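Local coordinates for minor capsid protein (PDB 6G42) that forms the penton of the mavirus capsid, five copies of a jelly-roll protein that probably close the fivefold vertices of the virophage shell, at residues C[39-45]-C[267-273]; C[273-277]-C[297-303]. All blocks are in the same frame, centred on the assembly; numbering follows the deposited sequence.

Contact 1. Residues C[39-45]-C[267-273]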
# COMPACT_ATOMS: atom_id res chain seq x y z
N SER C 39 -29.16 -0.32 -32.38
CA SER C 39 -29.96 -0.76 -33.53
C SER C 39 -30.75 -2.03 -33.22
O SER C 39 -31.98 -2.03 -33.26
CB SER C 39 -29.09 -1.00 -34.76
OG SER C 39 -28.45 0.20 -35.16
N SER C 40 -30.02 -3.09 -32.89
CA SER C 40 -30.62 -4.38 -32.52
C SER C 40 -30.51 -4.60 -31.02
O SER C 40 -29.88 -3.82 -30.30
CB SER C 40 -29.94 -5.52 -33.29
OG SER C 40 -28.55 -5.51 -33.07
N THR C 41 -31.16 -5.66 -30.54
CA THR C 41 -31.16 -6.01 -29.11
C THR C 41 -29.75 -6.35 -28.62
O THR C 41 -28.95 -6.93 -29.36
CB THR C 41 -32.11 -7.18 -28.80
OG1 THR C 41 -31.85 -8.27 -29.70
CG2 THR C 41 -33.56 -6.75 -28.93
N ILE C 42 -29.46 -5.97 -27.38
CA ILE C 42 -28.13 -6.10 -26.79
C ILE C 42 -27.81 -7.55 -26.40
O ILE C 42 -26.71 -8.04 -26.68
CB ILE C 42 -27.98 -5.16 -25.57
CG1 ILE C 42 -28.17 -3.70 -26.00
CG2 ILE C 42 -26.62 -5.32 -24.91
CD1 ILE C 42 -28.61 -2.78 -24.88
N LEU C 43 -28.78 -8.21 -25.77
CA LEU C 43 -28.62 -9.57 -25.23
C LEU C 43 -29.35 -10.65 -26.06
O LEU C 43 -30.29 -10.35 -26.80
CB LEU C 43 -29.15 -9.61 -23.79
CG LEU C 43 -28.58 -8.57 -22.82
CD1 LEU C 43 -29.37 -8.54 -21.53
CD2 LEU C 43 -27.11 -8.85 -22.54
N ASP C 44 -28.89 -11.90 -25.93
CA ASP C 44 -29.59 -13.05 -26.53
C ASP C 44 -30.85 -13.36 -25.73
O ASP C 44 -30.84 -13.23 -24.50
CB ASP C 44 -28.70 -14.31 -26.54
CG ASP C 44 -27.46 -14.17 -27.40
OD1 ASP C 44 -27.06 -13.04 -27.73
OD2 ASP C 44 -26.88 -15.22 -27.75
N PRO C 45 -31.95 -13.76 -26.41
CA PRO C 45 -33.15 -14.17 -25.68
C PRO C 45 -33.05 -15.54 -25.00
O PRO C 45 -33.75 -15.78 -24.02
CB PRO C 45 -34.24 -14.16 -26.75
CG PRO C 45 -33.51 -14.39 -28.03
CD PRO C 45 -32.16 -13.77 -27.87
N GLN C 267 -35.13 -9.23 -17.90
CA GLN C 267 -35.63 -9.32 -19.29
C GLN C 267 -34.49 -9.19 -20.30
O GLN C 267 -33.63 -8.33 -20.14
CB GLN C 267 -36.67 -8.23 -19.56
CG GLN C 267 -37.72 -8.08 -18.48
CD GLN C 267 -38.78 -7.05 -18.84
OE1 GLN C 267 -38.88 -6.00 -18.20
NE2 GLN C 267 -39.59 -7.35 -19.86
N THR C 268 -34.52 -10.02 -21.33
CA THR C 268 -33.48 -10.06 -22.37
C THR C 268 -33.79 -9.26 -23.64
O THR C 268 -32.91 -9.02 -24.46
CB THR C 268 -33.22 -11.51 -22.81
OG1 THR C 268 -34.47 -12.13 -23.16
CG2 THR C 268 -32.57 -12.31 -21.70
N ASN C 269 -35.05 -8.84 -23.79
CA ASN C 269 -35.54 -8.26 -25.06
C ASN C 269 -35.31 -6.75 -25.26
O ASN C 269 -35.68 -6.21 -26.31
CB ASN C 269 -37.03 -8.60 -25.25
CG ASN C 269 -37.94 -7.79 -24.33
OD1 ASN C 269 -37.63 -7.59 -23.15
ND2 ASN C 269 -39.08 -7.34 -24.86
N PHE C 270 -34.70 -6.08 -24.28
CA PHE C 270 -34.56 -4.62 -24.32
C PHE C 270 -33.55 -4.12 -25.34
O PHE C 270 -32.64 -4.83 -25.77
CB PHE C 270 -34.27 -4.02 -22.93
CG PHE C 270 -32.92 -4.39 -22.36
CD1 PHE C 270 -32.78 -5.50 -21.55
CD2 PHE C 270 -31.80 -3.61 -22.62
CE1 PHE C 270 -31.55 -5.85 -21.02
CE2 PHE C 270 -30.56 -3.95 -22.09
CZ PHE C 270 -30.44 -5.07 -21.29
N ASN C 271 -33.74 -2.86 -25.71
CA ASN C 271 -33.02 -2.19 -26.79
C ASN C 271 -32.27 -0.92 -26.34
O ASN C 271 -31.22 -0.58 -26.89
CB ASN C 271 -34.07 -1.82 -27.84
CG ASN C 271 -33.47 -1.44 -29.17
OD1 ASN C 271 -32.30 -1.72 -29.46
ND2 ASN C 271 -34.28 -0.81 -30.01
N ARG C 272 -32.83 -0.22 -25.36
CA ARG C 272 -32.26 1.00 -24.83
C ARG C 272 -32.55 1.12 -23.33
O ARG C 272 -33.49 0.51 -22.82
CB ARG C 272 -32.84 2.21 -25.58
CG ARG C 272 -34.34 2.40 -25.43
CD ARG C 272 -34.89 3.38 -26.46
NE ARG C 272 -34.62 4.77 -26.12
CZ ARG C 272 -35.05 5.83 -26.82
NH1 ARG C 272 -35.78 5.67 -27.93
NH2 ARG C 272 -34.74 7.06 -26.41
N PHE C 273 -31.73 1.92 -22.66
CA PHE C 273 -31.95 2.25 -21.25
C PHE C 273 -31.18 3.50 -20.85
O PHE C 273 -30.31 3.97 -21.58
CB PHE C 273 -31.56 1.07 -20.33
CG PHE C 273 -30.13 0.61 -20.48
CD1 PHE C 273 -29.78 -0.31 -21.46
CD2 PHE C 273 -29.14 1.08 -19.62
CE1 PHE C 273 -28.48 -0.74 -21.60
CE2 PHE C 273 -27.83 0.65 -19.75
CZ PHE C 273 -27.50 -0.26 -20.74
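A loop segment, 39-45, lies against 267-273, which is loop until it enters strand 272-281 at Arg272, and two aliphatic side chains of 39-45 do most of the filling. Ile42 and Leu43 both send their CA-CB bonds toward 267-273 and bracket the outer rim of the Phe270 ring from the same side, Ile42 CD1 3.6 Å from Phe270 CE2 and Leu43 CD1 3.5 Å from Phe270 CE1. The Ile42 methyl also settles into the groove between the Phe270 and Phe273 rings, since CD1 lies 3.9 Å from Phe273 CE1, near the plane of that ring. On the more open side, Thr41 CG2 rests on the backbone bend of 267-273, 3.4 Å from Asn269 O. Farther along, Thr268 fits against the Asp44-Pro45 backbone, its CB 3.4 Å from Asp44 O and its OG1 3.5 Å from Pro45 CA. The fit is largely one of shape. Beyond the pair, Leu43 reaches Phe303 on strand 296-305 and Ile9 on strand 8-15, while Leu217 of the second subunit packs on Ile42. The contact thus joins the loop between strands 33-37 and 49-62 to the lead-in of strand 272-281, at one end of the jelly roll.

Contact 2. Residues C[273-277]-C[297-303]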
# COMPACT_ATOMS: atom_id res chain seq x y z
N PHE C 273 -31.73 1.92 -22.66
CA PHE C 273 -31.95 2.25 -21.25
C PHE C 273 -31.18 3.50 -20.85
O PHE C 273 -30.31 3.97 -21.58
CB PHE C 273 -31.56 1.07 -20.33
CG PHE C 273 -30.13 0.61 -20.48
CD1 PHE C 273 -29.78 -0.31 -21.46
CD2 PHE C 273 -29.14 1.08 -19.62
CE1 PHE C 273 -28.48 -0.74 -21.60
CE2 PHE C 273 -27.83 0.65 -19.75
CZ PHE C 273 -27.50 -0.26 -20.74
N ASN C 274 -31.53 4.03 -19.69
CA ASN C 274 -30.93 5.23 -19.13
C ASN C 274 -29.99 4.86 -17.98
O ASN C 274 -30.27 3.94 -17.21
CB ASN C 274 -32.02 6.16 -18.61
CG ASN C 274 -31.47 7.51 -18.19
OD1 ASN C 274 -31.29 7.78 -17.00
ND2 ASN C 274 -31.20 8.37 -19.18
N LEU C 275 -28.87 5.58 -17.88
CA LEU C 275 -27.99 5.53 -16.72
C LEU C 275 -27.78 6.96 -16.23
O LEU C 275 -27.59 7.86 -17.05
CB LEU C 275 -26.63 4.93 -17.06
CG LEU C 275 -26.60 3.48 -17.55
CD1 LEU C 275 -25.22 3.12 -18.07
CD2 LEU C 275 -27.00 2.53 -16.44
N SER C 276 -27.82 7.15 -14.92
CA SER C 276 -27.48 8.44 -14.31
C SER C 276 -26.72 8.26 -13.01
O SER C 276 -26.89 7.26 -12.31
CB SER C 276 -28.74 9.29 -14.08
OG SER C 276 -29.80 8.52 -13.57
N PHE C 277 -25.88 9.25 -12.70
CA PHE C 277 -25.05 9.27 -11.49
C PHE C 277 -25.69 10.14 -10.40
O PHE C 277 -26.10 11.27 -10.65
CB PHE C 277 -23.64 9.78 -11.83
CG PHE C 277 -22.78 8.77 -12.55
CD1 PHE C 277 -22.97 8.51 -13.90
CD2 PHE C 277 -21.79 8.07 -11.87
CE1 PHE C 277 -22.18 7.58 -14.57
CE2 PHE C 277 -20.99 7.15 -12.52
CZ PHE C 277 -21.18 6.90 -13.87
N ILE C 297 -16.72 11.88 -18.71
CA ILE C 297 -17.21 10.75 -17.93
C ILE C 297 -17.11 9.49 -18.77
O ILE C 297 -17.57 9.47 -19.91
CB ILE C 297 -18.63 11.05 -17.39
CG1 ILE C 297 -18.49 12.03 -16.23
CG2 ILE C 297 -19.33 9.78 -16.92
CD1 ILE C 297 -19.77 12.64 -15.73
N GLN C 298 -16.47 8.46 -18.22
CA GLN C 298 -16.30 7.17 -18.88
C GLN C 298 -16.97 6.09 -18.04
O GLN C 298 -17.15 6.25 -16.83
CB GLN C 298 -14.83 6.84 -19.08
CG GLN C 298 -14.15 7.66 -20.16
CD GLN C 298 -12.63 7.63 -20.07
OE1 GLN C 298 -12.05 6.89 -19.27
NE2 GLN C 298 -11.97 8.44 -20.89
N LEU C 299 -17.32 4.99 -18.70
CA LEU C 299 -18.22 4.00 -18.12
C LEU C 299 -18.11 2.69 -18.89
O LEU C 299 -18.16 2.68 -20.12
CB LEU C 299 -19.65 4.54 -18.18
CG LEU C 299 -20.78 3.81 -17.48
CD1 LEU C 299 -21.77 4.81 -16.90
CD2 LEU C 299 -21.50 2.85 -18.42
N LYS C 300 -17.96 1.58 -18.18
CA LYS C 300 -17.82 0.27 -18.80
C LYS C 300 -18.68 -0.74 -18.05
O LYS C 300 -18.54 -0.91 -16.83
CB LYS C 300 -16.35 -0.16 -18.81
CG LYS C 300 -16.03 -1.28 -19.80
CD LYS C 300 -14.54 -1.36 -20.10
CE LYS C 300 -14.22 -2.10 -21.39
NZ LYS C 300 -13.69 -3.47 -21.14
N LEU C 301 -19.59 -1.39 -18.77
CA LEU C 301 -20.52 -2.36 -18.21
C LEU C 301 -20.18 -3.76 -18.74
O LEU C 301 -19.64 -3.90 -19.84
CB LEU C 301 -21.95 -2.01 -18.60
CG LEU C 301 -22.45 -0.60 -18.26
CD1 LEU C 301 -23.80 -0.38 -18.88
CD2 LEU C 301 -22.53 -0.39 -16.76
N LEU C 302 -20.51 -4.77 -17.95
CA LEU C 302 -20.35 -6.16 -18.37
C LEU C 302 -21.65 -6.93 -18.19
O LEU C 302 -22.18 -6.99 -17.07
CB LEU C 302 -19.24 -6.85 -17.57
CG LEU C 302 -19.09 -8.37 -17.76
CD1 LEU C 302 -18.79 -8.72 -19.21
CD2 LEU C 302 -18.01 -8.92 -16.83
N PHE C 303 -22.16 -7.49 -19.28
CA PHE C 303 -23.25 -8.45 -19.22
C PHE C 303 -22.63 -9.84 -19.33
O PHE C 303 -22.09 -10.22 -20.38
CB PHE C 303 -24.27 -8.18 -20.33
CG PHE C 303 -24.94 -6.83 -20.20
CD1 PHE C 303 -26.05 -6.66 -19.38
CD2 PHE C 303 -24.44 -5.72 -20.89
CE1 PHE C 303 -26.66 -5.42 -19.25
CE2 PHE C 303 -25.05 -4.48 -20.77
CZ PHE C 303 -26.16 -4.33 -19.95
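Phe277 points the edge of its ring at Leu299, with Phe277 CE1 3.6 Å from Leu299 CD1 near the ring plane, and the same CE1 lies 4.3 Å from Ile297 CG2. One layer on, Leu275 CD1 touches two leucines, at 3.7 Å from Leu299 CD2 and 3.9 Å from Leu301 CD1. Phe273 completes the row: its CZ is 4.1 Å from Leu301 CD1 and 4.4 Å from Phe303 CZ. Alternate residues of each strand point inward, so Phe273, Leu275 and Phe277 meet Ile297, Leu299, Leu301 and Phe303. The strand segments are 10.8 Å apart at closest approach and cross at 126°, too far for backbone pairing: they belong to facing sheets of the jelly-roll sandwich. Leu58 of strand 49-62 also touches Phe277. On the outer face, Lys300 makes a salt bridge with Glu216 of the second subunit. Every touching residue is buried and apolar, and no hydrogen bond crosses the gap, so the two sheets are held together here by hydrophobic burial and close side-chain fit.

How the contacts relate
Both contacts draw on strand 272-281 and share Phe273, the first residue of contact 2 and the last of contact 1. Their centres are 15 Å apart, and they also touch directly, Leu43 CD2 lying 3.7 Å from Phe303 CB. Along the chain they come in series: contact 1 joins segments separated by 221 residues, and contact 2 then links strand 272-281 to strand 296-305 near the C-terminus. Contact 2 lies between the two sheets, whereas contact 1 covers one end of the same apolar interior with loops. Since both also border the second subunit, this part of the jelly-roll interior lies next to an interface with the second subunit.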